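Local coordinates for Tle cognate immunity protein 4 C-terminal domain-containing protein (Pseudomonas aeruginosa PAO1, PDB 4R1D) that probably protects its own cell by binding and inhibiting the type VI secretion lipase effector Tle4, with which it forms a complex, at residues 176-181 with 286-291. Residues are numbered along the deposited sequence; the frame is centred on the assembly and turned at random.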
ATOM      1  N   ALA B 176      -5.972 -11.419 -20.366  1.00 27.41           N
ATOM      2  CA  ALA B 176      -6.359 -10.052 -20.721  1.00 21.88           C
ATOM      3  C   ALA B 176      -7.290  -9.427 -19.689  1.00 17.00           C
ATOM      4  O   ALA B 176      -8.168 -10.091 -19.136  1.00 20.53           O
ATOM      5  CB  ALA B 176      -7.013 -10.019 -22.097  1.00 19.08           C
ATOM      6  N   ARG B 177      -7.115  -8.135 -19.439  1.00 19.12           N
ATOM      7  CA  ARG B 177      -8.094  -7.398 -18.654  1.00 15.95           C
ATOM      8  C   ARG B 177      -8.305  -6.029 -19.271  1.00 13.62           C
ATOM      9  O   ARG B 177      -7.345  -5.350 -19.638  1.00 15.57           O
ATOM     10  CB  ARG B 177      -7.652  -7.258 -17.188  1.00 19.69           C
ATOM     11  CG  ARG B 177      -8.775  -6.780 -16.258  1.00 22.34           C
ATOM     12  CD  ARG B 177      -8.265  -6.383 -14.853  1.00 20.63           C
ATOM     13  NE  ARG B 177      -7.460  -7.439 -14.235  1.00 18.93           N
ATOM     14  CZ  ARG B 177      -7.960  -8.551 -13.708  1.00 21.65           C
ATOM     15  NH1 ARG B 177      -9.271  -8.753 -13.715  1.00 17.47           N
ATOM     16  NH2 ARG B 177      -7.146  -9.462 -13.180  1.00 23.12           N
ATOM     17  N   PHE B 178      -9.563  -5.650 -19.420  1.00 16.10           N
ATOM     18  CA  PHE B 178      -9.916  -4.310 -19.869  1.00 15.19           C
ATOM     19  C   PHE B 178     -10.462  -3.531 -18.687  1.00 17.03           C
ATOM     20  O   PHE B 178     -11.179  -4.082 -17.861  1.00 16.28           O
ATOM     21  CB  PHE B 178     -10.948  -4.389 -21.010  1.00 16.44           C
ATOM     22  CG  PHE B 178     -11.516  -3.052 -21.414  1.00 17.62           C
ATOM     23  CD1 PHE B 178     -10.861  -2.250 -22.333  1.00 15.76           C
ATOM     24  CD2 PHE B 178     -12.712  -2.599 -20.876  1.00 19.75           C
ATOM     25  CE1 PHE B 178     -11.387  -1.000 -22.698  1.00 16.68           C
ATOM     26  CE2 PHE B 178     -13.237  -1.365 -21.227  1.00 16.32           C
ATOM     27  CZ  PHE B 178     -12.572  -0.561 -22.134  1.00 18.52           C
ATOM     28  N   GLU B 179     -10.122  -2.253 -18.595  1.00 15.62           N
ATOM     29  CA  GLU B 179     -10.744  -1.394 -17.592  1.00 14.54           C
ATOM     30  C   GLU B 179     -11.187  -0.047 -18.155  1.00 13.35           C
ATOM     31  O   GLU B 179     -10.546   0.514 -19.050  1.00 15.03           O
ATOM     32  CB  GLU B 179      -9.859  -1.204 -16.357  1.00 19.84           C
ATOM     33  CG  GLU B 179      -8.447  -0.778 -16.639  1.00 16.06           C
ATOM     34  CD  GLU B 179      -7.859   0.035 -15.484  1.00 18.50           C
ATOM     35  OE1 GLU B 179      -7.445  -0.559 -14.454  1.00 18.28           O
ATOM     36  OE2 GLU B 179      -7.832   1.275 -15.610  1.00 16.78           O
ATOM     37  N   PHE B 180     -12.284   0.460 -17.593  1.00 14.14           N
ATOM     38  CA  PHE B 180     -12.959   1.675 -18.041  1.00 14.09           C
ATOM     39  C   PHE B 180     -13.270   2.493 -16.790  1.00 11.99           C
ATOM     40  O   PHE B 180     -13.913   1.999 -15.867  1.00 13.37           O
ATOM     41  CB  PHE B 180     -14.251   1.261 -18.777  1.00 14.85           C
ATOM     42  CG  PHE B 180     -15.077   2.408 -19.316  1.00 18.02           C
ATOM     43  CD1 PHE B 180     -14.481   3.526 -19.868  1.00 14.96           C
ATOM     44  CD2 PHE B 180     -16.466   2.335 -19.306  1.00 14.72           C
ATOM     45  CE1 PHE B 180     -15.256   4.564 -20.384  1.00 21.06           C
ATOM     46  CE2 PHE B 180     -17.243   3.365 -19.816  1.00 20.11           C
ATOM     47  CZ  PHE B 180     -16.639   4.483 -20.355  1.00 19.00           C
ATOM     48  N   ARG B 181     -12.783   3.728 -16.738  1.00 16.35           N
ATOM     49  CA  ARG B 181     -12.985   4.571 -15.558  1.00 14.60           C
ATOM     50  C   ARG B 181     -13.389   5.973 -15.972  1.00 12.90           C
ATOM     51  O   ARG B 181     -12.942   6.461 -17.012  1.00 15.72           O
ATOM     52  CB  ARG B 181     -11.675   4.688 -14.754  1.00 13.72           C
ATOM     53  CG  ARG B 181     -11.108   3.371 -14.270  1.00 13.63           C
ATOM     54  CD  ARG B 181      -9.850   3.525 -13.420  1.00 14.66           C
ATOM     55  NE  ARG B 181      -9.344   2.182 -13.169  1.00 18.61           N
ATOM     56  CZ  ARG B 181      -9.833   1.371 -12.239  1.00 20.27           C
ATOM     57  NH1 ARG B 181     -10.795   1.797 -11.430  1.00 17.41           N
ATOM     58  NH2 ARG B 181      -9.355   0.137 -12.115  1.00 19.45           N
ATOM     59  N   GLU B 286      -8.072  -5.177 -32.777  1.00 19.64           N
ATOM     60  CA  GLU B 286      -9.464  -5.240 -33.210  1.00 22.58           C
ATOM     61  C   GLU B 286     -10.425  -5.162 -32.023  1.00 19.82           C
ATOM     62  O   GLU B 286     -11.395  -4.388 -32.034  1.00 23.42           O
ATOM     63  CB  GLU B 286      -9.720  -6.527 -33.997  1.00 24.80           C
ATOM     64  CG  GLU B 286     -11.153  -6.667 -34.508  1.00 28.85           C
ATOM     65  CD  GLU B 286     -11.362  -7.946 -35.307  1.00 35.37           C
ATOM     66  OE1 GLU B 286     -11.208  -9.050 -34.733  1.00 33.09           O
ATOM     67  OE2 GLU B 286     -11.668  -7.839 -36.513  1.00 41.71           O
ATOM     68  N   LEU B 287     -10.152  -5.969 -31.006  1.00 19.18           N
ATOM     69  CA  LEU B 287     -10.977  -5.979 -29.806  1.00 17.62           C
ATOM     70  C   LEU B 287     -10.905  -4.609 -29.136  1.00 21.64           C
ATOM     71  O   LEU B 287     -11.919  -4.012 -28.820  1.00 19.69           O
ATOM     72  CB  LEU B 287     -10.540  -7.094 -28.846  1.00 17.99           C
ATOM     73  CG  LEU B 287     -11.372  -7.234 -27.564  1.00 18.96           C
ATOM     74  CD1 LEU B 287     -12.838  -7.552 -27.873  1.00 22.47           C
ATOM     75  CD2 LEU B 287     -10.778  -8.262 -26.609  1.00 20.14           C
ATOM     76  N   TRP B 288      -9.687  -4.121 -28.933  1.00 22.05           N
ATOM     77  CA  TRP B 288      -9.461  -2.779 -28.396  1.00 15.74           C
ATOM     78  C   TRP B 288     -10.276  -1.696 -29.124  1.00 17.53           C
ATOM     79  O   TRP B 288     -11.051  -0.972 -28.507  1.00 18.18           O
ATOM     80  CB  TRP B 288      -7.967  -2.472 -28.480  1.00 18.77           C
ATOM     81  CG  TRP B 288      -7.582  -1.045 -28.206  1.00 16.25           C
ATOM     82  CD1 TRP B 288      -7.187  -0.115 -29.125  1.00 19.78           C
ATOM     83  CD2 TRP B 288      -7.524  -0.400 -26.930  1.00 15.85           C
ATOM     84  NE1 TRP B 288      -6.889   1.076 -28.502  1.00 18.10           N
ATOM     85  CE2 TRP B 288      -7.083   0.925 -27.152  1.00 17.32           C
ATOM     86  CE3 TRP B 288      -7.792  -0.814 -25.617  1.00 16.25           C
ATOM     87  CZ2 TRP B 288      -6.902   1.839 -26.109  1.00 16.92           C
ATOM     88  CZ3 TRP B 288      -7.616   0.099 -24.580  1.00 17.23           C
ATOM     89  CH2 TRP B 288      -7.178   1.410 -24.836  1.00 15.00           C
ATOM     90  N   ASP B 289     -10.100  -1.580 -30.434  1.00 19.92           N
ATOM     91  CA  ASP B 289     -10.818  -0.564 -31.195  1.00 18.55           C
ATOM     92  C   ASP B 289     -12.325  -0.720 -31.094  1.00 19.91           C
ATOM     93  O   ASP B 289     -13.055   0.264 -30.969  1.00 20.51           O
ATOM     94  CB  ASP B 289     -10.411  -0.579 -32.671  1.00 19.70           C
ATOM     95  CG  ASP B 289      -9.050   0.036 -32.908  1.00 25.85           C
ATOM     96  OD1 ASP B 289      -8.680   0.953 -32.152  1.00 21.96           O
ATOM     97  OD2 ASP B 289      -8.353  -0.397 -33.850  1.00 25.30           O
ATOM     98  N   THR B 290     -12.792  -1.958 -31.157  1.00 18.11           N
ATOM     99  CA  THR B 290     -14.231  -2.202 -31.132  1.00 16.77           C
ATOM    100  C   THR B 290     -14.847  -1.725 -29.811  1.00 18.98           C
ATOM    101  O   THR B 290     -15.877  -1.044 -29.798  1.00 20.17           O
ATOM    102  CB  THR B 290     -14.542  -3.689 -31.406  1.00 22.91           C
ATOM    103  OG1 THR B 290     -13.948  -4.066 -32.660  1.00 22.49           O
ATOM    104  CG2 THR B 290     -16.053  -3.929 -31.461  1.00 23.01           C
ATOM    105  N   ILE B 291     -14.199  -2.058 -28.700  1.00 17.12           N
ATOM    106  CA  ILE B 291     -14.671  -1.584 -27.400  1.00 15.74           C
ATOM    107  C   ILE B 291     -14.571  -0.066 -27.243  1.00 17.07           C
ATOM    108  O   ILE B 291     -15.534   0.593 -26.863  1.00 17.90           O
ATOM    109  CB  ILE B 291     -13.921  -2.260 -26.240  1.00 16.54           C
ATOM    110  CG1 ILE B 291     -14.270  -3.745 -26.169  1.00 17.21           C
ATOM    111  CG2 ILE B 291     -14.303  -1.606 -24.924  1.00 16.29           C
ATOM    112  CD1 ILE B 291     -13.479  -4.500 -25.120  1.00 23.65           C
TER
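F178 reaches from its strand toward helix 281-292 and meets I291 and W288 there. Its CB points at the helix, and CG lies anti to the backbone N (chi1 172°), which carries the ring out toward I291. CB stays farther back, CG, CD1 and CD2 reach only the fringe of I291, and the close contacts belong to CE1, CE2 and CZ. CE1 lies 3.7 Å from I291 CG2 and CE2 3.9 Å from the same methyl, while CZ comes nearest, 3.4 Å from CG2. One methyl thus covers the outer end of one face in a CH-pi contact, 3.9 Å from CG2 to the F178 ring centroid and 28° off the normal. I291 presents this branch because its CG2 is anti to the backbone N, with CG1 anti to the carbonyl carbon (chi1 -68°). W288 comes to the ring at the edge instead: its CZ3 is 4.4 Å from F178 CE1, near the plane of the phenyl ring. The indole is held at its other end, where NE1 hydrogen-bonds to E226, and F241 packs against it edge-to-face. Everything that touches across this interface is apolar and buried. E179 and R181 project from the other side of the strand; they pair with each other and form salt bridges to R97 and D67 of the partner chain, presumably Tle4. The contact therefore packs helix 281-292 on the face of strand 176-183 that is turned away from the partner chain; the strand runs between antiparallel strands 162-169 and 256-263, with I16 of strand 14-18 touching both F178 and I291.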